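Long-range contacts in transcriptional regulator, TetR family (PDB 3HE0), which probably binds cis-regulatory DNA and controls transcription as a dimeric, all-helical regulator of the TetR family: residues A73-V78 with A132-L137; E86-M91 with A184-S189. One frame throughout, in Å; residues are numbered along the deposited sequence.

Interaction 1 of 2, residues A73-V78 with A132-L137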
# COMPACT_ATOMS: atom_id res chain seq x y z
N ALA A 73 -14.19 4.64 10.22
CA ALA A 73 -13.13 5.51 10.68
C ALA A 73 -12.89 6.66 9.63
O ALA A 73 -12.91 7.86 9.95
CB ALA A 73 -11.89 4.70 10.92
N VAL A 74 -12.76 6.28 8.37
CA VAL A 74 -12.53 7.23 7.30
C VAL A 74 -13.62 8.30 7.26
O VAL A 74 -13.35 9.46 7.01
CB VAL A 74 -12.50 6.54 5.95
CG1 VAL A 74 -12.51 7.59 4.81
CG2 VAL A 74 -11.28 5.64 5.87
N GLN A 75 -14.85 7.91 7.54
CA GLN A 75 -15.97 8.84 7.40
C GLN A 75 -16.40 9.52 8.70
O GLN A 75 -17.38 10.25 8.70
CB GLN A 75 -17.11 8.12 6.69
CG GLN A 75 -16.67 7.76 5.23
CD GLN A 75 -17.56 6.71 4.57
OE1 GLN A 75 -18.11 6.92 3.48
NE2 GLN A 75 -17.69 5.57 5.22
N ALA A 76 -15.62 9.33 9.77
CA ALA A 76 -16.01 9.83 11.09
C ALA A 76 -16.00 11.35 11.09
O ALA A 76 -15.05 11.97 10.61
CB ALA A 76 -15.09 9.26 12.18
N GLY A 77 -17.06 11.94 11.60
CA GLY A 77 -17.18 13.38 11.68
C GLY A 77 -17.56 14.06 10.39
O GLY A 77 -17.65 15.28 10.34
N VAL A 78 -17.77 13.31 9.31
CA VAL A 78 -18.18 13.96 8.07
C VAL A 78 -19.68 14.17 8.10
O VAL A 78 -20.42 13.27 8.44
CB VAL A 78 -17.83 13.11 6.85
CG1 VAL A 78 -18.32 13.79 5.58
CG2 VAL A 78 -16.35 12.87 6.80
N ALA A 132 -19.96 5.20 1.22
CA ALA A 132 -20.99 5.99 0.57
C ALA A 132 -20.72 7.50 0.62
O ALA A 132 -20.98 8.21 -0.36
CB ALA A 132 -22.41 5.65 1.15
N GLN A 133 -20.18 7.99 1.74
CA GLN A 133 -19.84 9.40 1.83
C GLN A 133 -18.62 9.78 0.98
O GLN A 133 -18.51 10.91 0.54
CB GLN A 133 -19.67 9.86 3.29
CG GLN A 133 -21.00 10.00 4.05
CD GLN A 133 -20.81 10.70 5.38
OE1 GLN A 133 -20.02 10.27 6.22
NE2 GLN A 133 -21.53 11.81 5.58
N VAL A 134 -17.72 8.84 0.68
CA VAL A 134 -16.57 9.18 -0.21
C VAL A 134 -17.12 9.38 -1.63
O VAL A 134 -16.77 10.34 -2.34
CB VAL A 134 -15.47 8.09 -0.22
CG1 VAL A 134 -14.34 8.44 -1.20
CG2 VAL A 134 -14.93 7.90 1.18
N ASP A 135 -18.02 8.50 -2.03
CA ASP A 135 -18.64 8.63 -3.34
C ASP A 135 -19.44 9.89 -3.46
O ASP A 135 -19.44 10.52 -4.52
CB ASP A 135 -19.51 7.43 -3.66
CG ASP A 135 -18.69 6.24 -4.06
OD1 ASP A 135 -17.78 6.35 -4.94
OD2 ASP A 135 -18.98 5.19 -3.48
N ARG A 136 -20.12 10.26 -2.39
CA ARG A 136 -20.98 11.44 -2.44
C ARG A 136 -20.14 12.70 -2.60
O ARG A 136 -20.48 13.58 -3.42
CB ARG A 136 -21.88 11.54 -1.22
CG ARG A 136 -23.14 12.35 -1.48
CD ARG A 136 -23.94 12.49 -0.21
NE ARG A 136 -25.36 12.80 -0.42
CZ ARG A 136 -26.30 11.93 -0.84
NH1 ARG A 136 -27.57 12.33 -0.98
NH2 ARG A 136 -25.97 10.67 -1.14
N LEU A 137 -19.02 12.77 -1.87
CA LEU A 137 -18.02 13.82 -2.07
C LEU A 137 -17.61 13.93 -3.55
O LEU A 137 -17.70 14.99 -4.17
CB LEU A 137 -16.78 13.57 -1.20
CG LEU A 137 -15.58 14.49 -1.48
CD1 LEU A 137 -15.82 15.93 -1.02
CD2 LEU A 137 -14.34 13.98 -0.82

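Interaction 2 of 2, residues E86-M91 with A184-S189. Unlike the reference sequence in segment 86-91: R87 (reference Cys).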
# COMPACT_ATOMS: atom_id res chain seq x y z
N GLU A 86 -13.84 20.72 3.06
CA GLU A 86 -13.75 20.41 4.47
C GLU A 86 -14.08 18.97 4.69
O GLU A 86 -13.47 18.32 5.55
CB GLU A 86 -14.72 21.31 5.28
CG GLU A 86 -14.72 21.03 6.78
CD GLU A 86 -13.28 20.89 7.36
OE1 GLU A 86 -12.36 21.68 7.00
OE2 GLU A 86 -13.07 19.95 8.17
N ARG A 87 -15.07 18.46 3.97
CA ARG A 87 -15.30 17.01 3.99
C ARG A 87 -14.03 16.28 3.53
O ARG A 87 -13.63 15.30 4.13
CB ARG A 87 -16.48 16.62 3.11
CG ARG A 87 -17.82 17.07 3.65
CD ARG A 87 -18.94 16.52 2.81
NE ARG A 87 -19.39 17.52 1.86
CZ ARG A 87 -20.01 17.25 0.71
NH1 ARG A 87 -20.38 18.26 -0.06
NH2 ARG A 87 -20.25 16.01 0.31
N TYR A 88 -13.41 16.78 2.48
CA TYR A 88 -12.18 16.18 1.97
C TYR A 88 -11.10 16.17 3.06
O TYR A 88 -10.51 15.12 3.35
CB TYR A 88 -11.70 16.89 0.71
CG TYR A 88 -10.39 16.34 0.18
CD1 TYR A 88 -10.37 15.23 -0.63
CD2 TYR A 88 -9.18 16.91 0.52
CE1 TYR A 88 -9.16 14.70 -1.10
CE2 TYR A 88 -7.96 16.39 0.04
CZ TYR A 88 -7.97 15.29 -0.76
OH TYR A 88 -6.79 14.78 -1.22
N ARG A 89 -10.89 17.32 3.69
CA ARG A 89 -9.85 17.45 4.71
C ARG A 89 -10.12 16.52 5.88
O ARG A 89 -9.18 15.94 6.43
CB ARG A 89 -9.74 18.90 5.21
CG ARG A 89 -8.62 19.14 6.26
CD ARG A 89 -8.50 20.61 6.73
NE ARG A 89 -7.85 21.41 5.70
CZ ARG A 89 -8.48 22.16 4.80
NH1 ARG A 89 -7.77 22.84 3.91
NH2 ARG A 89 -9.82 22.25 4.78
N THR A 90 -11.38 16.41 6.29
CA THR A 90 -11.70 15.58 7.43
C THR A 90 -11.30 14.13 7.17
O THR A 90 -10.59 13.51 7.96
CB THR A 90 -13.22 15.66 7.80
OG1 THR A 90 -13.58 17.03 8.01
CG2 THR A 90 -13.53 14.88 9.06
N MSE A 91 -11.76 13.59 6.05
CA MSE A 91 -11.50 12.20 5.70
C MSE A 91 -10.00 11.99 5.49
O MSE A 91 -9.47 10.97 5.91
CB MSE A 91 -12.26 11.82 4.43
CG MSE A 91 -13.75 11.72 4.65
SE MSE A 91 -14.70 11.39 2.99
CE MSE A 91 -16.50 11.23 3.72
N ALA A 184 0.14 21.33 3.63
CA ALA A 184 0.67 21.44 2.27
C ALA A 184 0.42 20.15 1.51
O ALA A 184 0.04 20.18 0.34
CB ALA A 184 2.14 21.81 2.24
N ALA A 185 0.61 19.01 2.19
CA ALA A 185 0.27 17.72 1.58
C ALA A 185 -1.23 17.58 1.24
O ALA A 185 -1.57 17.06 0.15
CB ALA A 185 0.71 16.55 2.46
N ILE A 186 -2.11 18.01 2.14
CA ILE A 186 -3.55 17.95 1.89
C ILE A 186 -3.89 18.78 0.66
O ILE A 186 -4.62 18.33 -0.25
CB ILE A 186 -4.37 18.46 3.09
CG1 ILE A 186 -4.23 17.52 4.31
CG2 ILE A 186 -5.82 18.62 2.68
CD1 ILE A 186 -4.75 18.16 5.70
N GLU A 187 -3.32 19.98 0.59
CA GLU A 187 -3.58 20.87 -0.52
C GLU A 187 -3.08 20.32 -1.84
O GLU A 187 -3.74 20.50 -2.86
CB GLU A 187 -2.97 22.25 -0.29
CG GLU A 187 -3.68 23.03 0.81
CD GLU A 187 -5.09 23.49 0.42
OE1 GLU A 187 -5.47 23.41 -0.78
OE2 GLU A 187 -5.79 23.98 1.35
N ALA A 188 -1.91 19.67 -1.82
CA ALA A 188 -1.32 19.15 -3.04
C ALA A 188 -2.18 18.00 -3.61
O ALA A 188 -2.37 17.89 -4.83
CB ALA A 188 0.13 18.69 -2.82
N SER A 189 -2.67 17.15 -2.71
CA SER A 189 -3.54 16.05 -3.11
C SER A 189 -4.87 16.56 -3.66
O SER A 189 -5.40 16.00 -4.61
CB SER A 189 -3.70 15.02 -1.97
OG SER A 189 -4.36 15.55 -0.84

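Interaction 1 of 2, residues A73-V78 with A132-L137
The side-chain oxygen of Q75 is gripped by two backbone N-H groups in the first turn of helix 132-143. OE1 lies 2.9 Å from Q133 N, with an N-H...O angle of only 128°, and 3.4 Å from V134 N; both bonds are weak and bent, as suits one oxygen set between two successive amides. The Q75 chain runs extended beyond CG (chi2 163°), which carries its CD out toward the opposing helix. The other end of the same amide is held as well: NE2 donates to the carbonyls of A71 and M130, and partners on both ends fix the amide's rotation. The N-terminal turn of a helix offers N-H groups without intrahelical acceptors, and its dipole would be expected to favour a carbonyl oxygen there. Q75 stands where helix 55-74, the long connecting helix between the DNA-binding and C-terminal domains of TetR regulators, gives way to a type II turn, Q75 to V78, with G77 at positive phi. The far end of that turn meets Q133. The Q133 side chain crosses that of Q75 at a slant, the two amide planes 55° apart, and then reaches V78 tip to tip. Its NE2 is held chiefly by D80 OD1 and adds a long, weak bond to V78 O at 3.4 Å, while OE1 rests 3.6 Å from V78 CB. On the buried side, V74 CG1 and V134 CG2 touch loosely at 4.4 Å, and F160 of helix 160-171 packs on V134.

Interaction 2 of 2, residues E86-M91 with A184-S189
Two helices of the TetR-type C-terminal domain, 84-97 and 179-193, meet here through Y88 and R89 on one side and I186, E187 and S189 on the other. The short segments run at 124° to each other, their axes 10.8 Å apart. With CG anti to the backbone N (chi1 177°), the Y88 ring leaves its helix toward 184-189, and the hydroxyl donates to S189 OG over 2.6 Å; the serine oxygen lies in the ring plane, at the edge. S189 OG in turn donates to I186 O at 2.9 Å, a short hydrogen-bond chain ending on a helix carbonyl. I186 lies between the two polar pairs, its CG2 4.1 Å from Y88 CE2 and its CD1 against R89 CG at 4.0 Å. At the more exposed margin, the R89 guanidinium meets E187 OE2 edge-on through NH1 at 3.4 Å, a long salt bridge with the two planes 53° apart. Stronger partners lie just outside the segments, E183 for R89 and K85 for E187; E86 adds a weak bond to R89 NH2. The positive groups would offset the closeness of the E183 and E187 carboxylates. The second subunit packs on A184, A188 and S189, consistent with the helical dimer interface of TetR-family regulators.

Overall arrangement
Helix 84-97 connects the two contacts. M91, in the segment of interaction 2, makes no contact with 184-189 and packs on V74, V78 and Q133 of interaction 1, while Y88 and the end of the R89 side chain meet 184-189. Interaction 1 is partly buried and joins the end of helix 55-74 and the following turn to the start of helix 132-143, using weak amide-to-backbone bonds. Interaction 2 is more buried, joins the first half of helix 84-97 to the middle of helix 179-193, and combines a short hydroxyl bond, apolar contacts and a charged network at its margin. Their centres lie about 13 Å apart. The second subunit touches interaction 2 but not interaction 1, which sits where the connecting helix enters the C-terminal domain.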